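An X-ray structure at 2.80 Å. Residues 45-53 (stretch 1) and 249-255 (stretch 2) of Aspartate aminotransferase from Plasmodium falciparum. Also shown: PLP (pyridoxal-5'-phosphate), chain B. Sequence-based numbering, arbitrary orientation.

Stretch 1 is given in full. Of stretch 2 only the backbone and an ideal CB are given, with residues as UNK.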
# COMPACT_ATOMS: atom_id res chain seq x y z
N ASP A 45 22.14 1.18 16.17
CA ASP A 45 21.13 0.32 15.54
C ASP A 45 19.75 0.98 15.65
O ASP A 45 19.55 1.84 16.51
CB ASP A 45 21.12 -1.07 16.17
CG ASP A 45 21.12 -1.03 17.69
OD1 ASP A 45 21.03 -2.12 18.30
OD2 ASP A 45 21.21 0.08 18.27
N LEU A 46 18.82 0.56 14.79
CA LEU A 46 17.52 1.25 14.65
C LEU A 46 16.78 1.53 15.95
O LEU A 46 16.81 0.73 16.89
CB LEU A 46 16.61 0.47 13.70
CG LEU A 46 15.23 1.11 13.47
CD1 LEU A 46 15.35 2.35 12.60
CD2 LEU A 46 14.22 0.12 12.89
N HIS A 47 16.11 2.67 15.98
CA HIS A 47 15.39 3.12 17.17
C HIS A 47 13.98 2.54 17.28
O HIS A 47 13.37 2.17 16.27
CB HIS A 47 15.30 4.65 17.19
CG HIS A 47 14.57 5.19 18.38
ND1 HIS A 47 13.41 5.92 18.27
CD2 HIS A 47 14.82 5.07 19.71
CE1 HIS A 47 12.99 6.26 19.48
NE2 HIS A 47 13.83 5.76 20.37
N ILE A 48 13.48 2.47 18.52
CA ILE A 48 12.06 2.20 18.79
C ILE A 48 11.64 2.59 20.20
O ILE A 48 12.33 2.29 21.16
CB ILE A 48 11.64 0.73 18.43
CG1 ILE A 48 10.11 0.61 18.33
CG2 ILE A 48 12.30 -0.30 19.38
CD1 ILE A 48 9.62 0.01 17.04
N PHE A 49 10.48 3.25 20.31
CA PHE A 49 9.90 3.65 21.60
C PHE A 49 9.44 2.47 22.46
O PHE A 49 9.45 1.32 22.02
CB PHE A 49 8.72 4.58 21.35
CG PHE A 49 9.10 5.89 20.73
CD1 PHE A 49 9.40 6.99 21.53
CD2 PHE A 49 9.17 6.03 19.36
CE1 PHE A 49 9.77 8.20 20.95
CE2 PHE A 49 9.53 7.23 18.77
CZ PHE A 49 9.82 8.32 19.57
N ASP A 50 9.03 2.75 23.69
CA ASP A 50 8.38 1.76 24.55
C ASP A 50 6.87 1.90 24.44
O ASP A 50 6.15 0.91 24.43
CB ASP A 50 8.83 1.91 26.00
CG ASP A 50 10.12 1.16 26.30
OD1 ASP A 50 11.12 1.33 25.56
OD2 ASP A 50 10.15 0.41 27.30
N SER A 51 6.41 3.15 24.34
CA SER A 51 5.01 3.45 24.05
C SER A 51 4.51 2.64 22.86
O SER A 51 3.42 2.08 22.89
CB SER A 51 4.84 4.94 23.75
OG SER A 51 5.18 5.74 24.87
N VAL A 52 5.34 2.58 21.83
CA VAL A 52 5.03 1.85 20.60
C VAL A 52 5.02 0.34 20.82
O VAL A 52 4.10 -0.33 20.35
CB VAL A 52 5.96 2.25 19.44
CG1 VAL A 52 5.98 1.17 18.37
CG2 VAL A 52 5.52 3.58 18.85
N LEU A 53 6.02 -0.18 21.53
CA LEU A 53 6.03 -1.59 21.90
C LEU A 53 4.81 -1.97 22.75
O LEU A 53 4.32 -3.10 22.69
CB LEU A 53 7.33 -1.97 22.64
CG LEU A 53 8.72 -1.89 22.00
CD1 LEU A 53 9.71 -2.79 22.73
CD2 LEU A 53 8.71 -2.26 20.53
N UNK A 249 9.04 8.30 11.27
CA UNK A 249 10.05 8.75 12.24
C UNK A 249 9.51 9.20 13.61
O UNK A 249 10.13 8.91 14.64
CB UNK A 249 10.84 9.91 11.62
N UNK A 250 8.38 9.89 13.60
CA UNK A 250 7.58 10.22 14.78
C UNK A 250 7.42 9.11 15.81
O UNK A 250 7.78 9.27 16.99
CB UNK A 250 6.19 10.66 14.32
N UNK A 251 6.82 8.01 15.36
CA UNK A 251 6.56 6.85 16.19
C UNK A 251 7.61 5.77 16.00
O UNK A 251 7.45 4.66 16.48
CB UNK A 251 5.17 6.29 15.89
N UNK A 252 8.67 6.09 15.25
CA UNK A 252 9.67 5.09 14.84
C UNK A 252 9.04 3.90 14.10
O UNK A 252 9.60 2.80 14.12
CB UNK A 252 10.43 4.58 16.07
N UNK A 253 7.88 4.13 13.47
CA UNK A 253 7.15 3.10 12.70
C UNK A 253 7.62 3.07 11.25
O UNK A 253 6.91 3.53 10.35
CB UNK A 253 5.64 3.36 12.75
N UNK A 254 8.79 2.53 11.01
CA UNK A 254 9.33 2.61 9.67
C UNK A 254 8.60 1.66 8.72
O UNK A 254 7.81 2.11 7.86
CB UNK A 254 10.83 2.30 9.69
N UNK A 255 8.81 0.36 8.90
CA UNK A 255 8.21 -0.64 8.02
C UNK A 255 6.70 -0.77 8.09
O UNK A 255 6.10 -1.39 7.22
CB UNK A 255 8.82 -2.01 8.33
N1 PLP B . 8.44 13.40 2.88
C2 PLP B . 9.70 13.64 3.37
C2A PLP B . 10.21 15.03 3.34
C3 PLP B . 10.45 12.60 3.88
O3 PLP B . 11.70 12.84 4.39
C4 PLP B . 9.93 11.30 3.88
C4A PLP B . 10.73 10.24 4.58
O4A PLP B . 10.49 9.99 5.77
C5 PLP B . 8.64 11.05 3.39
C6 PLP B . 7.90 12.12 2.88
C5A PLP B . 7.98 9.67 3.33
O4P PLP B . 7.99 8.90 4.52
P PLP B . 7.48 7.36 4.53
O1P PLP B . 6.94 6.97 5.87
O2P PLP B . 8.66 6.45 4.28
O3P PLP B . 6.40 7.24 3.48

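Position 249 turns its CA-to-CB bond away from stretch 1, and its ideal CB has no atom of that stretch within 5.5 Å. Stretch 1 therefore sets no preference, but the PLP lies on this flank, beyond the reach of a short side chain. A long one could approach the cofactor, and a long amine could meet its aldehyde. The residue is Lys249. Its last two torsions are both t, so the outer part of the chain is extended and carries the amine to the aldehyde end of PLP; in PLP-dependent enzymes, aminotransferases among them, a lysine typically holds the cofactor as a Schiff base.

Position 250 also points away, so its side chain is left free by stretch 1, and many types would serve. Its backbone does the touching: the carbonyl O of 250 lies 3.2 Å from Phe49 CE2. Asn250 is found here, and its amide nitrogen is hydrogen-bonded elsewhere in the structure.

Position 251 points away overall, yet its ideal CB is 4.0 Å from Val52 CG2. An apolar side chain suits such a neighbour at its base, and the direction away leaves length unrestricted by stretch 1. Met251 combines the two: its CB packs 4.1 Å from Val52 CG2, while the flexible thioether continues past. The carbonyl O of Met251 is 3.2 Å from Val52 CG2 and also lies at the edge of the Phe49 ring, 3.6 Å from CD2.

Position 252 faces stretch 1 most directly. Its ideal CB is 3.8 Å from both His47 O and Phe49 CD2 and 4.0 Å from Ile48 CA, so there is little room straight ahead. The phi/psi of 55/26 is left-handed, a conformation that glycine and asparagine adopt readily and beta-branched residues disfavour. Glycine, alanine, serine or perhaps asparagine would be reasonable. The residue is Ser252, whose short side chain fits the confined space. With chi1 in p, its hydroxyl donates to the carbonyl of the preceding residue, OG to Met251 O at 2.6 Å, so its polarity is met within its own stretch. Against stretch 1 the contacts are van der Waals: OG is 3.4 Å from Ile48 CG1, and CB is 3.9 Å from His47 ND1.

Position 253 sends its CB away, but a branched or longer apolar chain could bend so that its end comes nearer the methyls of Val52. Leucine, isoleucine or methionine would all be plausible. Leu253, with chi1 m and chi2 t, brings CD2 to 4.1 Å from Val52 CG1.

Position 254 points toward stretch 1, but its ideal CB is still 5.1 Å from Leu46 CD2. That gap favours a sizeable apolar or aromatic side chain. Tyr254 fills it, its CE2 3.5 Å from Leu46 CD1, while its ring edge meets His47 O at 4.4 Å from CE2. The hydroxyl is hydrogen-bonded elsewhere in the structure.

Position 255 is out of reach, and stretch 1 imposes no demand; it is Gly255.

Stretch 2 (249-255) KNMSLYG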
# COMPACT_ATOMS: atom_id res chain seq x y z
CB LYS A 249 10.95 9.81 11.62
CG LYS A 249 11.93 9.25 10.60
CD LYS A 249 11.36 9.21 9.17
CE LYS A 249 12.42 8.71 8.18
NZ LYS A 249 11.90 8.55 6.79
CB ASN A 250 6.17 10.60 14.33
CG ASN A 250 6.07 12.02 13.92
OD1 ASN A 250 6.74 12.90 14.48
ND2 ASN A 250 5.23 12.28 12.91
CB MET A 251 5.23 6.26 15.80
CG MET A 251 4.09 6.71 16.60
SD MET A 251 3.21 7.94 15.69
CE MET A 251 1.82 8.20 16.80
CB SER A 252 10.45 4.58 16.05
OG SER A 252 9.74 3.48 16.63
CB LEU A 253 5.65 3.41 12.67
CG LEU A 253 4.79 3.39 13.91
CD1 LEU A 253 3.38 3.85 13.54
CD2 LEU A 253 4.77 2.02 14.55
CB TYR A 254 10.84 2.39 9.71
CG TYR A 254 11.56 3.50 10.48
CD1 TYR A 254 11.96 4.68 9.84
CD2 TYR A 254 11.84 3.37 11.83
CE1 TYR A 254 12.61 5.69 10.54
CE2 TYR A 254 12.49 4.37 12.53
CZ TYR A 254 12.87 5.52 11.89
OH TYR A 254 13.52 6.52 12.60
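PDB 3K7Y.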